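Local coordinates for protein DNA polymerase III beta subunit (Streptococcus pyogenes, PDB 2AVT) that probably encircles DNA as a ring-shaped dimer and slides along it, holding the replicative polymerase on its template during DNA replication, at residues 38-46 with 52-60; 211-222 with 233-241. All blocks are in the same frame, centred on the assembly; numbering follows the deposited sequence.

Contact 1. Residues 38-46 with 52-60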
loop_
_atom_site.group_PDB
_atom_site.type_symbol
_atom_site.label_atom_id
_atom_site.label_comp_id
_atom_site.label_asym_id
_atom_site.label_seq_id
_atom_site.Cartn_x
_atom_site.Cartn_y
_atom_site.Cartn_z
ATOM N N VAL A 38 -18.876 -6.120 -28.302
ATOM C CA VAL A 38 -19.845 -5.058 -28.460
ATOM C C VAL A 38 -21.059 -5.568 -29.224
ATOM O O VAL A 38 -20.939 -6.036 -30.362
ATOM C CB VAL A 38 -19.221 -3.859 -29.210
ATOM C CG1 VAL A 38 -20.239 -2.747 -29.355
ATOM C CG2 VAL A 38 -17.978 -3.361 -28.458
ATOM N N THR A 39 -22.225 -5.499 -28.585
ATOM C CA THR A 39 -23.466 -5.938 -29.217
ATOM C C THR A 39 -24.458 -4.783 -29.263
ATOM O O THR A 39 -24.190 -3.696 -28.740
ATOM C CB THR A 39 -24.095 -7.129 -28.467
ATOM O OG1 THR A 39 -24.590 -6.697 -27.195
ATOM C CG2 THR A 39 -23.056 -8.216 -28.248
ATOM N N SER A 40 -25.609 -5.015 -29.885
ATOM C CA SER A 40 -26.617 -3.969 -30.009
ATOM C C SER A 40 -27.140 -3.446 -28.677
ATOM O O SER A 40 -27.522 -2.279 -28.554
ATOM C CB SER A 40 -27.791 -4.489 -30.836
ATOM O OG SER A 40 -27.337 -5.023 -32.065
ATOM N N THR A 41 -27.141 -4.304 -27.667
ATOM C CA THR A 41 -27.671 -3.909 -26.378
ATOM C C THR A 41 -26.653 -3.527 -25.311
ATOM O O THR A 41 -27.032 -3.179 -24.194
ATOM C CB THR A 41 -28.570 -5.017 -25.831
ATOM O OG1 THR A 41 -27.846 -6.252 -25.832
ATOM C CG2 THR A 41 -29.809 -5.170 -26.706
ATOM N N GLY A 42 -25.364 -3.585 -25.631
ATOM C CA GLY A 42 -24.377 -3.215 -24.629
ATOM C C GLY A 42 -22.954 -3.650 -24.927
ATOM O O GLY A 42 -22.672 -4.282 -25.946
ATOM N N VAL A 43 -22.051 -3.291 -24.022
ATOM C CA VAL A 43 -20.645 -3.643 -24.153
ATOM C C VAL A 43 -20.326 -4.657 -23.064
ATOM O O VAL A 43 -20.379 -4.352 -21.876
ATOM C CB VAL A 43 -19.751 -2.390 -24.004
ATOM C CG1 VAL A 43 -18.286 -2.799 -23.819
ATOM C CG2 VAL A 43 -19.903 -1.502 -25.249
ATOM N N THR A 44 -20.010 -5.877 -23.467
ATOM C CA THR A 44 -19.716 -6.907 -22.485
ATOM C C THR A 44 -18.218 -7.124 -22.315
ATOM O O THR A 44 -17.491 -7.359 -23.289
ATOM C CB THR A 44 -20.393 -8.236 -22.868
ATOM O OG1 THR A 44 -21.814 -8.054 -22.854
ATOM C CG2 THR A 44 -20.025 -9.330 -21.879
ATOM N N LEU A 45 -17.777 -7.045 -21.064
ATOM C CA LEU A 45 -16.367 -7.216 -20.714
ATOM C C LEU A 45 -16.170 -8.557 -20.027
ATOM O O LEU A 45 -16.919 -8.902 -19.101
ATOM C CB LEU A 45 -15.932 -6.094 -19.770
ATOM C CG LEU A 45 -16.275 -4.683 -20.256
ATOM C CD1 LEU A 45 -15.839 -3.658 -19.208
ATOM C CD2 LEU A 45 -15.569 -4.408 -21.578
ATOM N N THR A 46 -15.170 -9.314 -20.479
ATOM C CA THR A 46 -14.888 -10.624 -19.893
ATOM C C THR A 46 -13.432 -10.768 -19.463
ATOM O O THR A 46 -12.512 -10.382 -20.194
ATOM C CB THR A 46 -15.198 -11.781 -20.880
ATOM O OG1 THR A 46 -16.575 -11.738 -21.271
ATOM C CG2 THR A 46 -14.903 -13.127 -20.225
ATOM N N ILE A 52 -11.696 -18.169 -11.720
ATOM C CA ILE A 52 -12.959 -17.453 -11.885
ATOM C C ILE A 52 -13.003 -16.750 -13.234
ATOM O O ILE A 52 -11.968 -16.550 -13.887
ATOM C CB ILE A 52 -13.187 -16.373 -10.786
ATOM C CG1 ILE A 52 -12.091 -15.314 -10.849
ATOM C CG2 ILE A 52 -13.212 -17.014 -9.403
ATOM C CD1 ILE A 52 -12.222 -14.236 -9.784
ATOM N N SER A 53 -14.214 -16.398 -13.647
ATOM C CA SER A 53 -14.454 -15.677 -14.884
ATOM C C SER A 53 -15.549 -14.667 -14.577
ATOM O O SER A 53 -16.550 -14.999 -13.920
ATOM C CB SER A 53 -14.941 -16.601 -16.000
ATOM O OG SER A 53 -13.939 -17.530 -16.378
ATOM N N ILE A 54 -15.357 -13.441 -15.040
ATOM C CA ILE A 54 -16.338 -12.383 -14.841
ATOM C C ILE A 54 -16.781 -11.812 -16.179
ATOM O O ILE A 54 -15.946 -11.394 -16.983
ATOM C CB ILE A 54 -15.766 -11.230 -13.999
ATOM C CG1 ILE A 54 -15.467 -11.719 -12.582
ATOM C CG2 ILE A 54 -16.766 -10.070 -13.937
ATOM C CD1 ILE A 54 -14.809 -10.673 -11.723
ATOM N N GLU A 55 -18.090 -11.835 -16.425
ATOM C CA GLU A 55 -18.674 -11.267 -17.639
ATOM C C GLU A 55 -19.524 -10.107 -17.141
ATOM O O GLU A 55 -20.568 -10.302 -16.511
ATOM C CB GLU A 55 -19.531 -12.288 -18.390
ATOM C CG GLU A 55 -18.721 -13.222 -19.278
ATOM C CD GLU A 55 -19.578 -14.203 -20.061
ATOM O OE1 GLU A 55 -20.621 -13.837 -20.602
ATOM O OE2 GLU A 55 -19.124 -15.453 -20.145
ATOM N N ASN A 56 -19.055 -8.897 -17.410
ATOM C CA ASN A 56 -19.726 -7.692 -16.948
ATOM C C ASN A 56 -20.187 -6.862 -18.137
ATOM O O ASN A 56 -19.388 -6.432 -18.978
ATOM C CB ASN A 56 -18.766 -6.910 -16.042
ATOM C CG ASN A 56 -19.410 -5.682 -15.408
ATOM O OD1 ASN A 56 -20.635 -5.555 -15.354
ATOM N ND2 ASN A 56 -18.578 -4.782 -14.906
ATOM N N THR A 57 -21.495 -6.651 -18.196
ATOM C CA THR A 57 -22.105 -5.923 -19.287
ATOM C C THR A 57 -22.538 -4.511 -18.940
ATOM O O THR A 57 -23.172 -4.277 -17.907
ATOM C CB THR A 57 -23.346 -6.686 -19.819
ATOM O OG1 THR A 57 -22.939 -7.947 -20.361
ATOM C CG2 THR A 57 -24.055 -5.869 -20.902
ATOM N N ILE A 58 -22.180 -3.575 -19.810
ATOM C CA ILE A 58 -22.574 -2.181 -19.666
ATOM C C ILE A 58 -23.696 -2.058 -20.693
ATOM O O ILE A 58 -23.459 -2.152 -21.902
ATOM C CB ILE A 58 -21.454 -1.211 -20.060
ATOM C CG1 ILE A 58 -20.218 -1.433 -19.187
ATOM C CG2 ILE A 58 -21.941 0.229 -19.892
ATOM C CD1 ILE A 58 -18.994 -0.745 -19.748
ATOM N N PRO A 59 -24.938 -1.881 -20.221
ATOM C CA PRO A 59 -26.145 -1.749 -21.043
ATOM C C PRO A 59 -26.292 -0.420 -21.779
ATOM O O PRO A 59 -25.930 0.629 -21.260
ATOM C CB PRO A 59 -27.262 -1.946 -20.029
ATOM C CG PRO A 59 -26.693 -1.257 -18.818
ATOM C CD PRO A 59 -25.274 -1.801 -18.787
ATOM N N VAL A 60 -26.823 -0.471 -22.992
ATOM C CA VAL A 60 -27.049 0.749 -23.754
ATOM C C VAL A 60 -28.302 1.444 -23.234
ATOM O O VAL A 60 -28.221 2.332 -22.389
ATOM C CB VAL A 60 -27.265 0.469 -25.232
ATOM C CG1 VAL A 60 -28.002 1.638 -25.870
ATOM C CG2 VAL A 60 -25.938 0.263 -25.909
#
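The hydroxyls of Thr44 and Thr57 meet across two antiparallel strands, Thr44 OG1 lying 2.7 Å from Thr57 OG1, and either could be the donor. The two form a non-hydrogen-bonded pair: the strands come close, and no backbone hydrogen bond joins the two residues directly. Both threonines set OG1 beside their own backbone N (chi1 -63° in each), with CG2 anti to that N, which brings the oxygens together. Threonine suits such a site because its beta branch favours an extended backbone while its hydroxyl adds a bond between strands. On the same face Thr46 and Glu55 lie alongside each other, with Thr46 OG1 3.3 Å from Glu55 CG.

The backbone bonds of the hairpin fall at the pairs between. Val43 N donates to Ile58 O at 2.8 Å and Ile58 N returns the bond; Leu45 N donates to Asn56 O at 2.7 Å, and Asn56 N donates back to Leu45 O. Val43, Leu45, Asn56 and Ile58 share the other face, where Leu45 CD1 approaches Ile58 CD1 to 4.3 Å. Helix 8-18 packs on this side through Leu15, Thr18 and Ala14, and Asn56 ND2 reaches Ala14 O in a weak hydrogen bond.

Gly42 closes the type I turn that begins at Thr39. With phi at 164° and its CA only 3.1 Å from Ile58 O, the position calls for glycine: a CB would run into Ile58 O and be jammed against the carbonyl O of Thr41. Beyond it Val60 N donates to Thr41 O at 3.0 Å. The chemistry is divided by face: one pair of hydroxyls bridges the strands on the Thr44 face, while on the other mainly apolar groups bury the hairpin of the N-terminal domain against its helix.

Contact 2. Residues 211-222 with 233-241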
loop_
_atom_site.group_PDB
_atom_site.type_symbol
_atom_site.label_atom_id
_atom_site.label_comp_id
_atom_site.label_asym_id
_atom_site.label_seq_id
_atom_site.Cartn_x
_atom_site.Cartn_y
_atom_site.Cartn_z
ATOM N N PHE A 211 -16.093 -12.558 -4.975
ATOM C CA PHE A 211 -17.533 -12.373 -5.145
ATOM C C PHE A 211 -17.949 -11.083 -4.443
ATOM O O PHE A 211 -18.649 -10.246 -5.015
ATOM C CB PHE A 211 -18.316 -13.532 -4.518
ATOM C CG PHE A 211 -19.808 -13.301 -4.470
ATOM C CD1 PHE A 211 -20.390 -12.652 -3.392
ATOM C CD2 PHE A 211 -20.624 -13.706 -5.514
ATOM C CE1 PHE A 211 -21.760 -12.407 -3.359
ATOM C CE2 PHE A 211 -21.997 -13.466 -5.486
ATOM C CZ PHE A 211 -22.561 -12.814 -4.407
ATOM N N SER A 212 -17.510 -10.938 -3.197
ATOM C CA SER A 212 -17.837 -9.769 -2.389
ATOM C C SER A 212 -17.338 -8.472 -3.001
ATOM O O SER A 212 -17.990 -7.428 -2.896
ATOM C CB SER A 212 -17.257 -9.925 -0.980
ATOM O OG SER A 212 -17.909 -10.969 -0.279
ATOM N N ALA A 213 -16.178 -8.539 -3.641
ATOM C CA ALA A 213 -15.597 -7.358 -4.257
ATOM C C ALA A 213 -16.282 -6.996 -5.568
ATOM O O ALA A 213 -16.380 -5.822 -5.914
ATOM C CB ALA A 213 -14.094 -7.572 -4.494
ATOM N N VAL A 214 -16.770 -7.998 -6.285
ATOM C CA VAL A 214 -17.407 -7.768 -7.578
ATOM C C VAL A 214 -18.865 -7.308 -7.532
ATOM O O VAL A 214 -19.264 -6.433 -8.303
ATOM C CB VAL A 214 -17.319 -9.031 -8.453
ATOM C CG1 VAL A 214 -17.972 -8.777 -9.801
ATOM C CG2 VAL A 214 -15.851 -9.431 -8.633
ATOM N N PHE A 215 -19.666 -7.908 -6.655
ATOM C CA PHE A 215 -21.064 -7.522 -6.542
ATOM C C PHE A 215 -21.228 -6.413 -5.504
ATOM O O PHE A 215 -21.086 -6.644 -4.303
ATOM C CB PHE A 215 -21.937 -8.729 -6.176
ATOM C CG PHE A 215 -22.068 -9.739 -7.290
ATOM C CD1 PHE A 215 -23.038 -9.589 -8.269
ATOM C CD2 PHE A 215 -21.199 -10.816 -7.379
ATOM C CE1 PHE A 215 -23.143 -10.487 -9.316
ATOM C CE2 PHE A 215 -21.299 -11.719 -8.424
ATOM C CZ PHE A 215 -22.273 -11.554 -9.394
ATOM N N THR A 216 -21.506 -5.202 -5.983
ATOM C CA THR A 216 -21.686 -4.053 -5.102
ATOM C C THR A 216 -23.006 -4.136 -4.344
ATOM O O THR A 216 -23.957 -4.788 -4.780
ATOM C CB THR A 216 -21.615 -2.728 -5.891
ATOM O OG1 THR A 216 -22.351 -2.855 -7.115
ATOM C CG2 THR A 216 -20.170 -2.381 -6.204
ATOM N N ASP A 217 -23.052 -3.461 -3.206
ATOM C CA ASP A 217 -24.218 -3.486 -2.338
ATOM C C ASP A 217 -25.520 -2.964 -2.921
ATOM O O ASP A 217 -26.594 -3.290 -2.418
ATOM C CB ASP A 217 -23.872 -2.775 -1.036
ATOM C CG ASP A 217 -22.563 -3.279 -0.456
ATOM O OD1 ASP A 217 -22.372 -4.515 -0.458
ATOM O OD2 ASP A 217 -21.728 -2.460 -0.013
ATOM N N ASP A 218 -25.441 -2.172 -3.984
ATOM C CA ASP A 218 -26.658 -1.667 -4.602
ATOM C C ASP A 218 -27.403 -2.826 -5.275
ATOM O O ASP A 218 -28.560 -2.688 -5.673
ATOM C CB ASP A 218 -26.327 -0.567 -5.620
ATOM C CG ASP A 218 -25.388 -1.042 -6.710
ATOM O OD1 ASP A 218 -24.315 -1.575 -6.367
ATOM O OD2 ASP A 218 -25.715 -0.877 -7.904
ATOM N N ILE A 219 -26.735 -3.972 -5.389
ATOM C CA ILE A 219 -27.338 -5.161 -5.990
ATOM C C ILE A 219 -27.991 -5.990 -4.890
ATOM O O ILE A 219 -27.309 -6.682 -4.128
ATOM C CB ILE A 219 -26.284 -6.027 -6.705
ATOM C CG1 ILE A 219 -25.714 -5.266 -7.902
ATOM C CG2 ILE A 219 -26.908 -7.353 -7.134
ATOM C CD1 ILE A 219 -24.638 -6.010 -8.656
ATOM N N GLU A 220 -29.316 -5.918 -4.822
ATOM C CA GLU A 220 -30.104 -6.615 -3.806
ATOM C C GLU A 220 -29.900 -8.135 -3.723
ATOM O O GLU A 220 -29.617 -8.671 -2.648
ATOM C CB GLU A 220 -31.588 -6.305 -4.024
ATOM C CG GLU A 220 -32.367 -5.996 -2.754
ATOM C CD GLU A 220 -31.922 -4.701 -2.091
ATOM O OE1 GLU A 220 -31.862 -3.665 -2.790
ATOM O OE2 GLU A 220 -31.643 -4.713 -0.871
ATOM N N THR A 221 -30.055 -8.831 -4.846
ATOM C CA THR A 221 -29.893 -10.283 -4.854
ATOM C C THR A 221 -29.216 -10.808 -6.112
ATOM O O THR A 221 -29.040 -10.086 -7.090
ATOM C CB THR A 221 -31.247 -11.004 -4.775
ATOM O OG1 THR A 221 -31.975 -10.750 -5.982
ATOM C CG2 THR A 221 -32.059 -10.519 -3.587
ATOM N N VAL A 222 -28.854 -12.084 -6.073
ATOM C CA VAL A 222 -28.240 -12.746 -7.211
ATOM C C VAL A 222 -28.873 -14.121 -7.374
ATOM O O VAL A 222 -29.420 -14.688 -6.425
ATOM C CB VAL A 222 -26.713 -12.946 -7.024
ATOM C CG1 VAL A 222 -25.992 -11.619 -7.107
ATOM C CG2 VAL A 222 -26.431 -13.625 -5.691
ATOM N N PHE A 233 -22.862 -17.193 -10.325
ATOM C CA PHE A 233 -23.598 -16.210 -9.543
ATOM C C PHE A 233 -23.965 -15.154 -10.575
ATOM O O PHE A 233 -23.087 -14.660 -11.289
ATOM C CB PHE A 233 -22.725 -15.581 -8.455
ATOM C CG PHE A 233 -22.247 -16.545 -7.417
ATOM C CD1 PHE A 233 -21.092 -17.282 -7.616
ATOM C CD2 PHE A 233 -22.933 -16.694 -6.224
ATOM C CE1 PHE A 233 -20.633 -18.137 -6.644
ATOM C CE2 PHE A 233 -22.478 -17.551 -5.246
ATOM C CZ PHE A 233 -21.329 -18.272 -5.454
ATOM N N ARG A 234 -25.243 -14.800 -10.659
ATOM C CA ARG A 234 -25.682 -13.836 -11.653
ATOM C C ARG A 234 -26.626 -12.734 -11.175
ATOM O O ARG A 234 -27.606 -12.990 -10.469
ATOM C CB ARG A 234 -26.347 -14.581 -12.818
ATOM C CG ARG A 234 -26.613 -13.716 -14.030
ATOM C CD ARG A 234 -27.322 -14.487 -15.131
ATOM N NE ARG A 234 -28.665 -14.898 -14.733
ATOM C CZ ARG A 234 -29.512 -15.546 -15.526
ATOM N NH1 ARG A 234 -29.155 -15.857 -16.763
ATOM N NH2 ARG A 234 -30.715 -15.887 -15.083
ATOM N N SER A 235 -26.308 -11.505 -11.570
ATOM C CA SER A 235 -27.119 -10.336 -11.265
ATOM C C SER A 235 -27.640 -9.889 -12.622
ATOM O O SER A 235 -27.506 -10.615 -13.606
ATOM C CB SER A 235 -26.271 -9.224 -10.634
ATOM O OG SER A 235 -25.268 -8.758 -11.519
ATOM N N GLU A 236 -28.219 -8.702 -12.698
ATOM C CA GLU A 236 -28.738 -8.224 -13.973
ATOM C C GLU A 236 -27.659 -8.040 -15.044
ATOM O O GLU A 236 -27.852 -8.412 -16.194
ATOM C CB GLU A 236 -29.486 -6.906 -13.776
ATOM C CG GLU A 236 -30.860 -7.068 -13.146
ATOM C CD GLU A 236 -31.750 -8.006 -13.943
ATOM O OE1 GLU A 236 -31.744 -7.913 -15.190
ATOM O OE2 GLU A 236 -32.460 -8.831 -13.329
ATOM N N HIS A 237 -26.516 -7.482 -14.672
ATOM C CA HIS A 237 -25.471 -7.254 -15.668
ATOM C C HIS A 237 -24.164 -7.983 -15.416
ATOM O O HIS A 237 -23.221 -7.851 -16.199
ATOM C CB HIS A 237 -25.198 -5.753 -15.784
ATOM C CG HIS A 237 -26.428 -4.943 -16.035
ATOM N ND1 HIS A 237 -27.007 -4.147 -15.069
ATOM C CD2 HIS A 237 -27.230 -4.858 -17.123
ATOM C CE1 HIS A 237 -28.113 -3.608 -15.550
ATOM N NE2 HIS A 237 -28.271 -4.025 -16.794
ATOM N N ILE A 238 -24.107 -8.758 -14.336
ATOM C CA ILE A 238 -22.888 -9.479 -14.001
ATOM C C ILE A 238 -23.043 -10.984 -13.865
ATOM O O ILE A 238 -23.932 -11.474 -13.160
ATOM C CB ILE A 238 -22.296 -8.978 -12.675
ATOM C CG1 ILE A 238 -22.020 -7.475 -12.756
ATOM C CG2 ILE A 238 -21.028 -9.760 -12.351
ATOM C CD1 ILE A 238 -21.628 -6.862 -11.427
ATOM N N SER A 239 -22.177 -11.719 -14.553
ATOM C CA SER A 239 -22.172 -13.173 -14.446
ATOM C C SER A 239 -20.796 -13.531 -13.901
ATOM O O SER A 239 -19.764 -13.228 -14.506
ATOM C CB SER A 239 -22.408 -13.827 -15.802
ATOM O OG SER A 239 -23.744 -13.630 -16.212
ATOM N N PHE A 240 -20.792 -14.150 -12.733
ATOM C CA PHE A 240 -19.563 -14.532 -12.052
ATOM C C PHE A 240 -19.504 -16.065 -11.943
ATOM O O PHE A 240 -20.333 -16.680 -11.256
ATOM C CB PHE A 240 -19.577 -13.882 -10.664
ATOM C CG PHE A 240 -18.314 -14.063 -9.865
ATOM C CD1 PHE A 240 -18.179 -15.128 -8.987
ATOM C CD2 PHE A 240 -17.307 -13.114 -9.907
ATOM C CE1 PHE A 240 -17.069 -15.235 -8.163
ATOM C CE2 PHE A 240 -16.194 -13.219 -9.081
ATOM C CZ PHE A 240 -16.078 -14.279 -8.211
ATOM N N TYR A 241 -18.536 -16.674 -12.628
ATOM C CA TYR A 241 -18.360 -18.129 -12.593
ATOM C C TYR A 241 -17.168 -18.500 -11.731
ATOM O O TYR A 241 -16.184 -17.762 -11.663
ATOM C CB TYR A 241 -18.097 -18.704 -13.984
ATOM C CG TYR A 241 -19.187 -18.491 -14.989
ATOM C CD1 TYR A 241 -19.384 -17.248 -15.580
ATOM C CD2 TYR A 241 -20.005 -19.541 -15.377
ATOM C CE1 TYR A 241 -20.366 -17.060 -16.534
ATOM C CE2 TYR A 241 -20.995 -19.360 -16.333
ATOM C CZ TYR A 241 -21.168 -18.119 -16.905
ATOM O OH TYR A 241 -22.152 -17.933 -17.850
#
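Helix 205-214 of the central domain ends against the hairpin of strands 230-234 and 238-243, in the helix-on-sheet packing of the DNA polymerase III beta subunit, and Phe211, Val214 and Phe215 make most of the contact. No hydrogen bond crosses it; large apolar side chains suit this buried seam because they fill the space between helix and sheet.

Phe211, with CG anti to its backbone N (chi1 171°), sends its CE2 to within 3.4 Å of Phe233 CD2. Its CD2 lies over one face of the Phe233 ring, yet the two planes are turned by 57° and the pair is oblique. Helix 139-149 packs on these rings too, through Leu142. Phe211 CA sits over one face of the Phe240 ring, and Phe211 N is 3.7 Å from Phe240 CZ. One turn on, the branched Val214 fits between two neighbours: CG2 comes within 3.8 Å of Phe240 CE2, and CG1 faces Ile238 CG2.

Phe215, the first residue past the helix, inserts its ring by the edge. Near the plane of that ring lie Ser235 OG, Phe233 O and Phe240 CB, the last 3.6 Å from Phe215 CE2. Its CZ meets Ile238 CG2 as the two side chains run past each other in opposite directions. Phe233 O and Phe240 N are already joined in the hairpin, so the ring presents carbon to a carbonyl whose bonding is provided for. At the end of the type I turn from Thr216, Ile219 brings CD1 to 4.2 Å from Ile238 CD1. Small and polar, Ser235 suits the end of the hairpin, where its OG accepts a weak bond from Ile238 N and lies 3.5 Å from Phe215 CE1.

Contacts 1 and 2 lie in the N-terminal and central domains, their centres about 14 Å apart, and meet where strand 52-59 runs antiparallel beside strand 238-243. Strands 52-59 and 238-243 are therefore both inner strands of one sheet that continues from domain to domain. Probable backbone hydrogen bonds tie the seam: Thr57 N to His237 O at 2.9 Å, and Tyr241 N to Ser53 O, also 2.9 Å. On the face that carries Leu45 and Ile58, Ile54 CD1 packs 3.5 Å from Val214 CG2, joining the apolar layers of the two domains. Such sheet continuity is consistent with domains joined edge to edge into a ring around DNA.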